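Local structure of ribosomal-protein-serine acetyltransferase, putative (Vibrio cholerae O1 biovar eltor, 2FCK) at residues 32-38 / 104-108. The protein is of unconfirmed function but, as a GNAT-family member, may acetylate the N-terminal serine or alanine of proteins. Residues are numbered along the deposited sequence.
Sequences IRQSQTL and WIGDR. With NO3 (nitrate ion), chain L; NO3 (nitrate ion), chain C.
Asp107 receives two hydroxyl hydrogen bonds: Ser35 OG to Asp107 OD2 at 2.8 Å and Thr37 OG1 (chi1 p) to Asp107 OD1 at 2.9 Å. These join the loop after helix 25-33 to the first residue of helix 107-110, just past strand 98-105, in the GNAT fold. Ser35 is extended (phi/psi -92/129) with chi1 t. Ser35 OG also accepts from Thr37 N (3.2 Å) and Leu38 N (2.9 Å), which makes an ST turn and an ST motif. The backbones come closest at Ser35 and Gly106, CA to CA 6.1 Å. Gly106 is the N-cap of helix 107-110. At this helix start the chain L nitrate, probably from the crystallisation liquor, accepts from Arg108 N through O3 at 3.0 Å. Farther out, one water accepts from Arg108 NH1 (2.6 Å) and donates to Gln34 OE1 (2.8 Å) and Gln34 O (3.2 Å). The CA-to-CB bond of Leu38 (chi1 m, chi2 t) points toward 104-108. Leu38 CD1 lies 4.0 Å from Gly106 CA. The Trp104 ring (chi1 p) touches Leu28 and Cys31 of helix 25-33. Ile32 CD1 sits over one ring face, 4.3 Å from Trp104 CH2, and Leu38 CD2 packs 3.7 Å from Trp104 CB.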
loop_
_atom_site.group_PDB
_atom_site.type_symbol
_atom_site.label_atom_id
_atom_site.label_comp_id
_atom_site.label_asym_id
_atom_site.label_seq_id
_atom_site.Cartn_x
_atom_site.Cartn_y
_atom_site.Cartn_z
ATOM N N ILE A 32 -19.700 -17.409 -11.096
ATOM C CA ILE A 32 -19.981 -17.450 -9.672
ATOM C C ILE A 32 -21.011 -18.528 -9.378
ATOM O O ILE A 32 -20.871 -19.276 -8.396
ATOM C CB ILE A 32 -20.480 -16.073 -9.198
ATOM C CG1 ILE A 32 -19.351 -15.050 -9.372
ATOM C CG2 ILE A 32 -21.013 -16.148 -7.739
ATOM C CD1 ILE A 32 -18.134 -15.338 -8.510
ATOM N N ARG A 33 -22.045 -18.609 -10.223
ATOM C CA ARG A 33 -23.142 -19.520 -9.954
ATOM C C ARG A 33 -22.641 -20.953 -9.961
ATOM O O ARG A 33 -23.253 -21.811 -9.311
ATOM C CB ARG A 33 -24.258 -19.382 -10.960
ATOM C CG ARG A 33 -25.566 -18.883 -10.402
ATOM C CD ARG A 33 -25.635 -17.425 -10.415
ATOM N NE ARG A 33 -26.997 -16.972 -10.131
ATOM C CZ ARG A 33 -27.408 -16.462 -8.962
ATOM N NH1 ARG A 33 -26.584 -16.359 -7.923
ATOM N NH2 ARG A 33 -28.673 -16.072 -8.833
ATOM N N GLN A 34 -21.599 -21.214 -10.762
ATOM C CA GLN A 34 -21.146 -22.597 -10.934
ATOM C C GLN A 34 -20.208 -23.010 -9.796
ATOM O O GLN A 34 -19.984 -24.215 -9.618
ATOM C CB GLN A 34 -20.420 -22.810 -12.251
ATOM C CG GLN A 34 -21.406 -22.886 -13.421
ATOM C CD GLN A 34 -22.446 -23.971 -13.246
ATOM O OE1 GLN A 34 -22.075 -25.115 -12.951
ATOM N NE2 GLN A 34 -23.758 -23.672 -13.480
ATOM N N SER A 35 -19.740 -22.051 -9.021
ATOM C CA SER A 35 -18.761 -22.355 -7.978
ATOM C C SER A 35 -19.410 -22.671 -6.623
ATOM O O SER A 35 -20.237 -21.908 -6.132
ATOM C CB SER A 35 -17.798 -21.189 -7.805
ATOM O OG SER A 35 -16.991 -21.463 -6.654
ATOM N N GLN A 36 -19.027 -23.795 -6.020
ATOM C CA GLN A 36 -19.518 -24.155 -4.684
ATOM C C GLN A 36 -19.138 -23.110 -3.628
ATOM O O GLN A 36 -19.890 -22.890 -2.658
ATOM C CB GLN A 36 -18.927 -25.508 -4.290
ATOM C CG GLN A 36 -19.224 -25.953 -2.865
ATOM C CD GLN A 36 -18.769 -27.386 -2.618
ATOM O OE1 GLN A 36 -18.046 -27.964 -3.425
ATOM N NE2 GLN A 36 -19.170 -27.942 -1.502
ATOM N N THR A 37 -17.987 -22.471 -3.828
ATOM C CA THR A 37 -17.358 -21.652 -2.765
ATOM C C THR A 37 -17.062 -20.187 -3.063
ATOM O O THR A 37 -16.884 -19.413 -2.121
ATOM C CB THR A 37 -16.015 -22.251 -2.290
ATOM O OG1 THR A 37 -15.094 -22.276 -3.394
ATOM C CG2 THR A 37 -16.217 -23.631 -1.717
ATOM N N LEU A 38 -16.949 -19.789 -4.334
ATOM C CA LEU A 38 -16.570 -18.405 -4.633
ATOM C C LEU A 38 -17.457 -17.354 -3.970
ATOM O O LEU A 38 -16.947 -16.315 -3.532
ATOM C CB LEU A 38 -16.504 -18.168 -6.155
ATOM C CG LEU A 38 -15.244 -18.703 -6.858
ATOM C CD1 LEU A 38 -15.405 -18.599 -8.370
ATOM C CD2 LEU A 38 -14.043 -17.886 -6.451
ATOM N N TRP A 104 -9.184 -14.780 -7.898
ATOM C CA TRP A 104 -10.100 -15.844 -7.510
ATOM C C TRP A 104 -10.268 -16.718 -8.732
ATOM O O TRP A 104 -10.371 -16.237 -9.834
ATOM C CB TRP A 104 -11.425 -15.305 -6.944
ATOM C CG TRP A 104 -12.128 -14.252 -7.733
ATOM C CD1 TRP A 104 -12.086 -12.923 -7.541
ATOM C CD2 TRP A 104 -13.010 -14.485 -8.837
ATOM N NE1 TRP A 104 -12.908 -12.286 -8.463
ATOM C CE2 TRP A 104 -13.486 -13.229 -9.264
ATOM C CE3 TRP A 104 -13.457 -15.642 -9.489
ATOM C CZ2 TRP A 104 -14.388 -13.093 -10.333
ATOM C CZ3 TRP A 104 -14.358 -15.518 -10.536
ATOM C CH2 TRP A 104 -14.803 -14.246 -10.955
ATOM N N ILE A 105 -10.183 -18.031 -8.541
ATOM C CA ILE A 105 -10.236 -18.917 -9.690
ATOM C C ILE A 105 -11.216 -20.033 -9.325
ATOM O O ILE A 105 -11.185 -20.522 -8.195
ATOM C CB ILE A 105 -8.838 -19.580 -10.003
ATOM C CG1 ILE A 105 -7.740 -18.515 -10.221
ATOM C CG2 ILE A 105 -8.935 -20.545 -11.192
ATOM C CD1 ILE A 105 -7.853 -17.793 -11.561
ATOM N N GLY A 106 -12.078 -20.377 -10.279
ATOM C CA GLY A 106 -13.069 -21.417 -10.068
ATOM C C GLY A 106 -12.371 -22.737 -9.822
ATOM O O GLY A 106 -11.374 -23.067 -10.475
ATOM N N ASP A 107 -12.923 -23.458 -8.845
ATOM C CA ASP A 107 -12.520 -24.736 -8.341
ATOM C C ASP A 107 -12.058 -25.714 -9.481
ATOM O O ASP A 107 -10.941 -26.261 -9.444
ATOM C CB ASP A 107 -13.717 -25.262 -7.468
ATOM C CG ASP A 107 -14.489 -24.089 -6.666
ATOM O OD1 ASP A 107 -14.970 -24.309 -5.509
ATOM O OD2 ASP A 107 -14.630 -22.929 -7.152
ATOM N N ARG A 108 -12.868 -25.855 -10.531
ATOM C CA ARG A 108 -12.607 -26.819 -11.616
ATOM C C ARG A 108 -11.394 -26.435 -12.480
ATOM O O ARG A 108 -10.773 -27.308 -13.118
ATOM C CB ARG A 108 -13.851 -26.971 -12.471
ATOM C CG ARG A 108 -13.829 -26.192 -13.779
ATOM C CD ARG A 108 -15.103 -26.393 -14.570
ATOM N NE ARG A 108 -16.227 -25.745 -13.912
ATOM C CZ ARG A 108 -17.295 -26.375 -13.462
ATOM N NH1 ARG A 108 -18.238 -25.661 -12.843
ATOM N NH2 ARG A 108 -17.417 -27.703 -13.611
HETATM N N NO3 L . -15.646 -24.091 -10.452
HETATM O O1 NO3 L . -15.420 -25.201 -9.641
HETATM O O2 NO3 L . -16.756 -23.291 -10.246
HETATM O O3 NO3 L . -14.753 -23.774 -11.464
HETATM N N NO3 C . -8.580 -18.905 -5.655
HETATM O O1 NO3 C . -9.953 -18.970 -5.854
HETATM O O2 NO3 C . -8.087 -18.102 -4.645
HETATM O O3 NO3 C . -7.686 -19.607 -6.448
HETATM O O HOH W 1 -20.250 -26.679 -11.607
#